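Local coordinates for protein glutathione s-transferase S2 (PDB 5H5L) that probably conjugates glutathione to electrophilic substrates as a sigma-class transferase of the brown planthopper, and acts as a glutathione-requiring prostaglandin D synthase, at residues L86-M91 against L149-I154; I154-I159 against E175-L180. One frame throughout, in Å; residues are numbered along the deposited sequence.

Contact 1. Residues L86-M91 against L149-I154; sequences LMIDTM and LSWGDI
Asp89 OD1 is the polar atom on which this contact turns: a water gives it a hydrogen bond of 3.0 Å and, at 2.9 Å, accepts one from Trp151 NE1, so that the carboxylate and the indole are joined through a single bridging molecule. The water lies at the edge of the indole, in its plane, and OD1 itself meets that edge at CZ2, with the carboxylate plane turned 55° from the ring. The same OD1 forms a salt bridge with Arg69, while OD2 pairs with Arg69 of the second subunit; the two positive charges probably keep this buried acid ionised. The apolar half belongs to Ile88. Its CG2, anti to the backbone N, lies 3.2 Å above the plane of Trp151, offset toward the rim and 3.4 Å from NE1, while CD1 packs 3.8 Å from Ser150 CB. An alanine in place of Ile88 would probably leave a gap over the indole and beside Ser150, giving the ring more room to shift away from its water. Ser150 and Asp153 form a capping box: Ser150 N donates to Asp153 OD2 over 2.7 Å, and Asp153 N returns a weak bond to Ser150 OG. This is the N-capping arrangement familiar from the C-terminal domain of glutathione transferases, and it starts helix 151-164 where its first turn meets helix 82-106. Trp151 also touches Met21 on helix 15-25 and Ala68 on helix 64-75, placing the contact where the all-helical domain adjoins the thioredoxin-like domain, beside the subunit interface.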
ATOM      1  N   LEU B  86     -12.332   4.626   2.412  1.00 15.27           N
ATOM      2  CA  LEU B  86     -11.250   5.532   2.047  1.00 15.54           C
ATOM      3  C   LEU B  86     -10.568   6.089   3.295  1.00 15.83           C
ATOM      4  O   LEU B  86      -9.345   6.218   3.341  1.00 13.72           O
ATOM      5  CB  LEU B  86     -11.760   6.673   1.189  1.00 11.67           C
ATOM      6  CG  LEU B  86     -10.745   7.705   0.701  1.00 17.11           C
ATOM      7  CD1 LEU B  86      -9.629   7.076  -0.126  1.00  9.47           C
ATOM      8  CD2 LEU B  86     -11.465   8.797  -0.115  1.00 19.28           C
ATOM      9  N   MET B  87     -11.343   6.423   4.313  1.00 12.88           N
ATOM     10  CA  MET B  87     -10.769   6.972   5.531  1.00 15.97           C
ATOM     11  C   MET B  87      -9.880   5.968   6.249  1.00 11.75           C
ATOM     12  O   MET B  87      -8.888   6.354   6.880  1.00 14.64           O
ATOM     13  CB  MET B  87     -11.890   7.459   6.446  1.00 18.66           C
ATOM     14  CG  MET B  87     -12.710   8.619   5.851  1.00 16.77           C
ATOM     15  SD  MET B  87     -11.764  10.114   5.566  1.00 20.05           S
ATOM     16  CE  MET B  87     -11.342   9.951   3.829  1.00 17.08           C
ATOM     17  N   ILE B  88     -10.182   4.692   6.142  1.00 13.91           N
ATOM     18  CA  ILE B  88      -9.315   3.661   6.705  1.00 11.57           C
ATOM     19  C   ILE B  88      -8.066   3.486   5.838  1.00 11.79           C
ATOM     20  O   ILE B  88      -6.935   3.494   6.336  1.00 11.55           O
ATOM     21  CB  ILE B  88     -10.073   2.327   6.811  1.00 12.88           C
ATOM     22  CG1 ILE B  88     -11.297   2.394   7.744  1.00 12.99           C
ATOM     23  CG2 ILE B  88      -9.134   1.232   7.311  1.00 11.53           C
ATOM     24  CD1 ILE B  88     -12.239   1.177   7.509  1.00 14.52           C
ATOM     25  N   ASP B  89      -8.279   3.285   4.525  1.00 12.83           N
ATOM     26  CA  ASP B  89      -7.216   2.975   3.568  1.00 12.18           C
ATOM     27  C   ASP B  89      -6.164   4.065   3.531  1.00 10.45           C
ATOM     28  O   ASP B  89      -4.963   3.765   3.503  1.00  9.88           O
ATOM     29  CB  ASP B  89      -7.799   2.791   2.157  1.00 11.10           C
ATOM     30  CG  ASP B  89      -8.624   1.519   1.997  1.00 13.90           C
ATOM     31  OD1 ASP B  89      -8.643   0.655   2.896  1.00 14.86           O
ATOM     32  OD2 ASP B  89      -9.302   1.414   0.957  1.00 10.58           O
ATOM     33  N   THR B  90      -6.587   5.346   3.504  1.00 11.03           N
ATOM     34  CA  THR B  90      -5.607   6.429   3.416  1.00 11.69           C
ATOM     35  C   THR B  90      -4.686   6.448   4.633  1.00 11.97           C
ATOM     36  O   THR B  90      -3.473   6.643   4.489  1.00 14.59           O
ATOM     37  CB  THR B  90      -6.287   7.799   3.222  1.00 17.49           C
ATOM     38  OG1 THR B  90      -5.270   8.773   2.957  1.00 19.10           O
ATOM     39  CG2 THR B  90      -7.021   8.227   4.427  1.00 13.62           C
ATOM     40  N   MET B  91      -5.223   6.214   5.828  1.00 12.87           N
ATOM     41  CA  MET B  91      -4.393   6.198   7.030  1.00 12.92           C
ATOM     42  C   MET B  91      -3.403   5.039   7.032  1.00 13.88           C
ATOM     43  O   MET B  91      -2.236   5.196   7.440  1.00 11.28           O
ATOM     44  CB  MET B  91      -5.275   6.128   8.279  1.00 12.38           C
ATOM     45  CG  MET B  91      -6.076   7.408   8.566  1.00 18.46           C
ATOM     46  SD  MET B  91      -5.089   8.923   8.542  1.00 19.38           S
ATOM     47  CE  MET B  91      -4.059   8.556   9.922  1.00 18.54           C
ATOM     48  N   LEU B 149     -13.859   1.178  15.521  1.00 18.44           N
ATOM     49  CA  LEU B 149     -12.812   0.179  15.340  1.00 23.07           C
ATOM     50  C   LEU B 149     -12.767  -0.316  13.892  1.00 22.15           C
ATOM     51  O   LEU B 149     -13.800  -0.645  13.302  1.00 17.76           O
ATOM     52  CB  LEU B 149     -13.047  -1.004  16.271  1.00 22.31           C
ATOM     53  CG  LEU B 149     -11.939  -2.071  16.249  1.00 18.51           C
ATOM     54  CD1 LEU B 149     -10.701  -1.576  16.975  1.00 19.49           C
ATOM     55  CD2 LEU B 149     -12.395  -3.350  16.860  1.00 30.68           C
ATOM     56  N   SER B 150     -11.570  -0.375  13.327  1.00 20.39           N
ATOM     57  CA  SER B 150     -11.390  -0.897  11.985  1.00 18.78           C
ATOM     58  C   SER B 150     -10.229  -1.881  11.939  1.00 18.97           C
ATOM     59  O   SER B 150      -9.437  -1.989  12.878  1.00 15.74           O
ATOM     60  CB  SER B 150     -11.159   0.240  10.979  1.00 20.64           C
ATOM     61  OG  SER B 150      -9.876   0.841  11.105  1.00 14.50           O
ATOM     62  N   TRP B 151     -10.129  -2.612  10.803  1.00 16.68           N
ATOM     63  CA  TRP B 151      -8.949  -3.436  10.556  1.00 13.29           C
ATOM     64  C   TRP B 151      -7.705  -2.571  10.553  1.00 11.64           C
ATOM     65  O   TRP B 151      -6.617  -3.034  10.901  1.00 13.51           O
ATOM     66  CB  TRP B 151      -9.085  -4.203   9.210  1.00 16.49           C
ATOM     67  CG  TRP B 151      -9.050  -3.300   8.010  1.00 12.99           C
ATOM     68  CD1 TRP B 151     -10.129  -2.720   7.384  1.00 13.19           C
ATOM     69  CD2 TRP B 151      -7.895  -2.865   7.296  1.00 11.18           C
ATOM     70  NE1 TRP B 151      -9.713  -1.966   6.331  1.00 12.47           N
ATOM     71  CE2 TRP B 151      -8.344  -2.036   6.257  1.00 13.61           C
ATOM     72  CE3 TRP B 151      -6.515  -3.088   7.441  1.00 10.32           C
ATOM     73  CZ2 TRP B 151      -7.483  -1.434   5.369  1.00 11.35           C
ATOM     74  CZ3 TRP B 151      -5.655  -2.488   6.563  1.00  9.50           C
ATOM     75  CH2 TRP B 151      -6.128  -1.657   5.542  1.00 10.53           C
ATOM     76  N   GLY B 152      -7.853  -1.304  10.188  1.00 11.99           N
ATOM     77  CA  GLY B 152      -6.734  -0.403  10.241  1.00 11.40           C
ATOM     78  C   GLY B 152      -6.150  -0.257  11.642  1.00 13.07           C
ATOM     79  O   GLY B 152      -4.928  -0.239  11.818  1.00 11.36           O
ATOM     80  N   ASP B 153      -7.013  -0.116  12.647  1.00 14.53           N
ATOM     81  CA  ASP B 153      -6.525  -0.044  14.031  1.00 13.80           C
ATOM     82  C   ASP B 153      -5.711  -1.281  14.393  1.00 14.06           C
ATOM     83  O   ASP B 153      -4.658  -1.196  15.037  1.00 14.06           O
ATOM     84  CB  ASP B 153      -7.712   0.101  14.997  1.00 15.99           C
ATOM     85  CG  ASP B 153      -8.545   1.338  14.731  1.00 18.01           C
ATOM     86  OD1 ASP B 153      -7.962   2.442  14.664  1.00 19.74           O
ATOM     87  OD2 ASP B 153      -9.780   1.203  14.541  1.00 20.14           O
ATOM     88  N   ILE B 154      -6.187  -2.445  13.987  1.00 12.90           N
ATOM     89  CA  ILE B 154      -5.514  -3.682  14.320  1.00  9.70           C
ATOM     90  C   ILE B 154      -4.188  -3.794  13.597  1.00 15.93           C
ATOM     91  O   ILE B 154      -3.190  -4.196  14.185  1.00 15.72           O
ATOM     92  CB  ILE B 154      -6.488  -4.829  14.024  1.00 14.34           C
ATOM     93  CG1 ILE B 154      -7.625  -4.743  15.068  1.00 23.15           C
ATOM     94  CG2 ILE B 154      -5.801  -6.172  14.113  1.00 20.75           C
ATOM     95  CD1 ILE B 154      -8.795  -5.648  14.799  1.00 25.02           C
TER
HETATM   96  O   HOH W   1     -11.086  -0.546   4.175  1.00 18.07           O

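Contact 2. Residues I154-I159 against E175-L180; sequences IYFISI and EHIKAL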
ATOM      1  N   ILE B 154      -6.187  -2.445  13.987  1.00 12.90           N
ATOM      2  CA  ILE B 154      -5.514  -3.682  14.320  1.00  9.70           C
ATOM      3  C   ILE B 154      -4.188  -3.794  13.597  1.00 15.93           C
ATOM      4  O   ILE B 154      -3.190  -4.196  14.185  1.00 15.72           O
ATOM      5  CB  ILE B 154      -6.488  -4.829  14.024  1.00 14.34           C
ATOM      6  CG1 ILE B 154      -7.625  -4.743  15.068  1.00 23.15           C
ATOM      7  CG2 ILE B 154      -5.801  -6.172  14.113  1.00 20.75           C
ATOM      8  CD1 ILE B 154      -8.795  -5.648  14.799  1.00 25.02           C
ATOM      9  N   TYR B 155      -4.145  -3.407  12.327  1.00 14.49           N
ATOM     10  CA  TYR B 155      -2.889  -3.417  11.593  1.00 13.25           C
ATOM     11  C   TYR B 155      -1.888  -2.460  12.233  1.00 13.67           C
ATOM     12  O   TYR B 155      -0.731  -2.813  12.466  1.00 16.56           O
ATOM     13  CB  TYR B 155      -3.194  -3.042  10.140  1.00 11.10           C
ATOM     14  CG  TYR B 155      -2.069  -3.192   9.157  1.00 13.52           C
ATOM     15  CD1 TYR B 155      -1.949  -4.349   8.390  1.00 15.18           C
ATOM     16  CD2 TYR B 155      -1.161  -2.159   8.939  1.00 14.18           C
ATOM     17  CE1 TYR B 155      -0.945  -4.484   7.445  1.00 16.19           C
ATOM     18  CE2 TYR B 155      -0.152  -2.294   8.009  1.00 18.09           C
ATOM     19  CZ  TYR B 155      -0.059  -3.472   7.264  1.00 15.74           C
ATOM     20  OH  TYR B 155       0.948  -3.604   6.344  1.00 18.24           O
ATOM     21  N   PHE B 156      -2.340  -1.248  12.535  1.00 13.98           N
ATOM     22  CA  PHE B 156      -1.492  -0.191  13.094  1.00 12.64           C
ATOM     23  C   PHE B 156      -0.869  -0.627  14.428  1.00 14.99           C
ATOM     24  O   PHE B 156       0.362  -0.589  14.606  1.00 18.73           O
ATOM     25  CB  PHE B 156      -2.388   1.045  13.219  1.00 11.35           C
ATOM     26  CG  PHE B 156      -1.752   2.282  13.800  1.00 15.57           C
ATOM     27  CD1 PHE B 156      -0.706   2.927  13.171  1.00 19.75           C
ATOM     28  CD2 PHE B 156      -2.306   2.875  14.916  1.00 16.92           C
ATOM     29  CE1 PHE B 156      -0.176   4.122  13.714  1.00 23.21           C
ATOM     30  CE2 PHE B 156      -1.793   4.045  15.423  1.00 17.16           C
ATOM     31  CZ  PHE B 156      -0.742   4.658  14.832  1.00 20.12           C
ATOM     32  N   ILE B 157      -1.700  -1.083  15.355  1.00 15.38           N
ATOM     33  CA  ILE B 157      -1.242  -1.449  16.708  1.00 14.10           C
ATOM     34  C   ILE B 157      -0.375  -2.697  16.694  1.00 17.66           C
ATOM     35  O   ILE B 157       0.641  -2.771  17.396  1.00 18.54           O
ATOM     36  CB  ILE B 157      -2.458  -1.617  17.649  1.00 16.90           C
ATOM     37  CG1 ILE B 157      -3.212  -0.316  17.828  1.00 16.42           C
ATOM     38  CG2 ILE B 157      -2.003  -2.065  19.034  1.00 19.04           C
ATOM     39  CD1 ILE B 157      -2.312   0.855  18.193  1.00 19.77           C
ATOM     40  N   SER B 158      -0.726  -3.696  15.876  1.00 18.25           N
ATOM     41  CA  SER B 158       0.098  -4.900  15.853  1.00 11.85           C
ATOM     42  C   SER B 158       1.502  -4.579  15.383  1.00 19.46           C
ATOM     43  O   SER B 158       2.477  -5.113  15.922  1.00 18.67           O
ATOM     44  CB  SER B 158      -0.548  -5.977  14.972  1.00 20.61           C
ATOM     45  OG  SER B 158      -0.500  -5.583  13.617  1.00 19.31           O
ATOM     46  N   ILE B 159       1.639  -3.674  14.397  1.00 14.53           N
ATOM     47  CA  ILE B 159       2.959  -3.325  13.902  1.00 15.54           C
ATOM     48  C   ILE B 159       3.667  -2.363  14.858  1.00 26.27           C
ATOM     49  O   ILE B 159       4.876  -2.480  15.071  1.00 24.96           O
ATOM     50  CB  ILE B 159       2.836  -2.776  12.464  1.00 20.76           C
ATOM     51  CG1 ILE B 159       2.438  -3.947  11.535  1.00 21.17           C
ATOM     52  CG2 ILE B 159       4.116  -2.139  11.998  1.00 23.94           C
ATOM     53  CD1 ILE B 159       2.144  -3.577  10.122  1.00 27.09           C
ATOM     54  N   GLU B 175      -0.419  10.281  23.636  1.00 20.01           N
ATOM     55  CA  GLU B 175      -1.529   9.855  24.484  1.00 23.14           C
ATOM     56  C   GLU B 175      -2.595   9.112  23.690  1.00 18.99           C
ATOM     57  O   GLU B 175      -3.142   8.115  24.163  1.00 22.12           O
ATOM     58  CB  GLU B 175      -2.134  11.088  25.170  1.00 24.91           C
ATOM     59  CG  GLU B 175      -3.446  10.896  25.911  1.00 45.75           C
ATOM     60  CD  GLU B 175      -4.004  12.218  26.504  1.00 57.86           C
ATOM     61  OE1 GLU B 175      -3.256  13.222  26.578  1.00 50.30           O
ATOM     62  OE2 GLU B 175      -5.203  12.252  26.885  1.00 62.32           O
ATOM     63  N   HIS B 176      -2.941   9.603  22.502  1.00 20.54           N
ATOM     64  CA  HIS B 176      -4.058   8.987  21.796  1.00 21.81           C
ATOM     65  C   HIS B 176      -3.639   7.722  21.050  1.00 16.47           C
ATOM     66  O   HIS B 176      -4.451   6.794  20.939  1.00 20.67           O
ATOM     67  CB  HIS B 176      -4.693  10.036  20.908  1.00 24.21           C
ATOM     68  CG  HIS B 176      -5.183  11.215  21.695  1.00 29.26           C
ATOM     69  ND1 HIS B 176      -4.494  12.410  21.776  1.00 36.25           N
ATOM     70  CD2 HIS B 176      -6.252  11.341  22.511  1.00 23.68           C
ATOM     71  CE1 HIS B 176      -5.139  13.229  22.585  1.00 34.30           C
ATOM     72  NE2 HIS B 176      -6.207  12.603  23.047  1.00 29.04           N
ATOM     73  N   ILE B 177      -2.391   7.644  20.570  1.00 16.21           N
ATOM     74  CA  ILE B 177      -1.874   6.376  20.050  1.00 16.33           C
ATOM     75  C   ILE B 177      -1.851   5.326  21.150  1.00 23.96           C
ATOM     76  O   ILE B 177      -2.326   4.204  20.968  1.00 18.02           O
ATOM     77  CB  ILE B 177      -0.484   6.573  19.423  1.00 19.81           C
ATOM     78  CG1 ILE B 177      -0.570   7.532  18.251  1.00 17.86           C
ATOM     79  CG2 ILE B 177       0.093   5.249  18.987  1.00 20.80           C
ATOM     80  CD1 ILE B 177       0.840   7.840  17.632  1.00 17.63           C
ATOM     81  N   LYS B 178      -1.309   5.677  22.319  1.00 27.72           N
ATOM     82  CA  LYS B 178      -1.199   4.704  23.404  1.00 22.51           C
ATOM     83  C   LYS B 178      -2.574   4.242  23.891  1.00 18.56           C
ATOM     84  O   LYS B 178      -2.750   3.070  24.253  1.00 21.24           O
ATOM     85  CB  LYS B 178      -0.391   5.309  24.553  1.00 27.44           C
ATOM     86  CG  LYS B 178      -0.292   4.434  25.788  1.00 32.94           C
ATOM     87  CD  LYS B 178       0.541   3.199  25.521  1.00 37.87           C
ATOM     88  CE  LYS B 178       0.625   2.326  26.769  1.00 51.14           C
ATOM     89  NZ  LYS B 178       1.239   1.008  26.473  1.00 63.70           N
ATOM     90  N   ALA B 179      -3.550   5.155  23.922  1.00 16.33           N
ATOM     91  CA  ALA B 179      -4.934   4.810  24.258  1.00 17.12           C
ATOM     92  C   ALA B 179      -5.560   3.835  23.244  1.00 26.45           C
ATOM     93  O   ALA B 179      -6.315   2.931  23.620  1.00 20.80           O
ATOM     94  CB  ALA B 179      -5.762   6.074  24.302  1.00 22.55           C
ATOM     95  N   LEU B 180      -5.326   4.050  21.945  1.00 21.51           N
ATOM     96  CA  LEU B 180      -5.794   3.066  20.959  1.00 18.15           C
ATOM     97  C   LEU B 180      -5.072   1.738  21.139  1.00 15.99           C
ATOM     98  O   LEU B 180      -5.676   0.665  21.029  1.00 23.79           O
ATOM     99  CB  LEU B 180      -5.570   3.623  19.565  1.00 15.74           C
ATOM    100  CG  LEU B 180      -5.977   2.774  18.363  1.00 12.24           C
ATOM    101  CD1 LEU B 180      -7.475   2.444  18.396  1.00 18.75           C
ATOM    102  CD2 LEU B 180      -5.558   3.503  17.120  1.00 12.55           C
TER
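Phe156 and Ile157, neighbours in residues 154-159 of helix 151-164, both turn toward residues 175-180 of helix 175-185 and meet Leu180, the ring at CD2 and the isoleucine at CG, an example of how two helices can be joined by a few rotamers. The Phe156 ring presents CD2 to Leu180 CD2 at 4.0 Å. That methyl lies at the edge of the ring, near its plane, and also approaches CE2. From the other segment, CG2 of Ile177 comes to within 4.2 Å of Phe156 CE2, obliquely to the ring. In Leu180, CG is anti to the backbone N (chi1 180°), which carries it out to Ile157 CD1, and the next torsion sets CD2 roughly anti to CA and sends it to the ring. The isoleucine uses its longer branch: a chi2 of -50° turns CD1 back from the extended position and sets it 4.1 Å from Leu180 CG, with a similar approach to the backbone carbon of Leu180, so it packs on main chain as well as side chain. All four side chains are buried and the cross-segment contacts are apolar, at ordinary van der Waals separations. The segment axes come no closer than 10.8 Å and their directions differ by 99°, a nearly perpendicular crossing in which side chains fill the distance between the helices. Around this crossing, Phe156 makes an edge-to-face pair with Phe95 of helix 82-106, and Ile157 continues along helix 175-185 to Val184. Helix 111-139 also packs here, with Phe130 against Ile177 and Ile137 against Leu180, so the contact lies in the hydrophobic interior of the C-terminal helical domain.

In the fold
Helix 151-164 is common to both contacts, which follow one another along the chain and share Ile154; Asp153 OD1 and Leu180 CD2 pack 3.6 Å apart where they meet. Both are buried, with centres about 11 Å apart, yet their chemistry differs with their place. Contact 1, at the start of that helix, joins it to helix 82-106 near the second subunit and combines apolar packing with a capping box, a water and charged groups. Contact 2, further along the same helix, joins it to helix 175-185, is apolar across the segments and is touched by no other chain. One helix thus passes from a mixed polar boundary into a hydrophobic core.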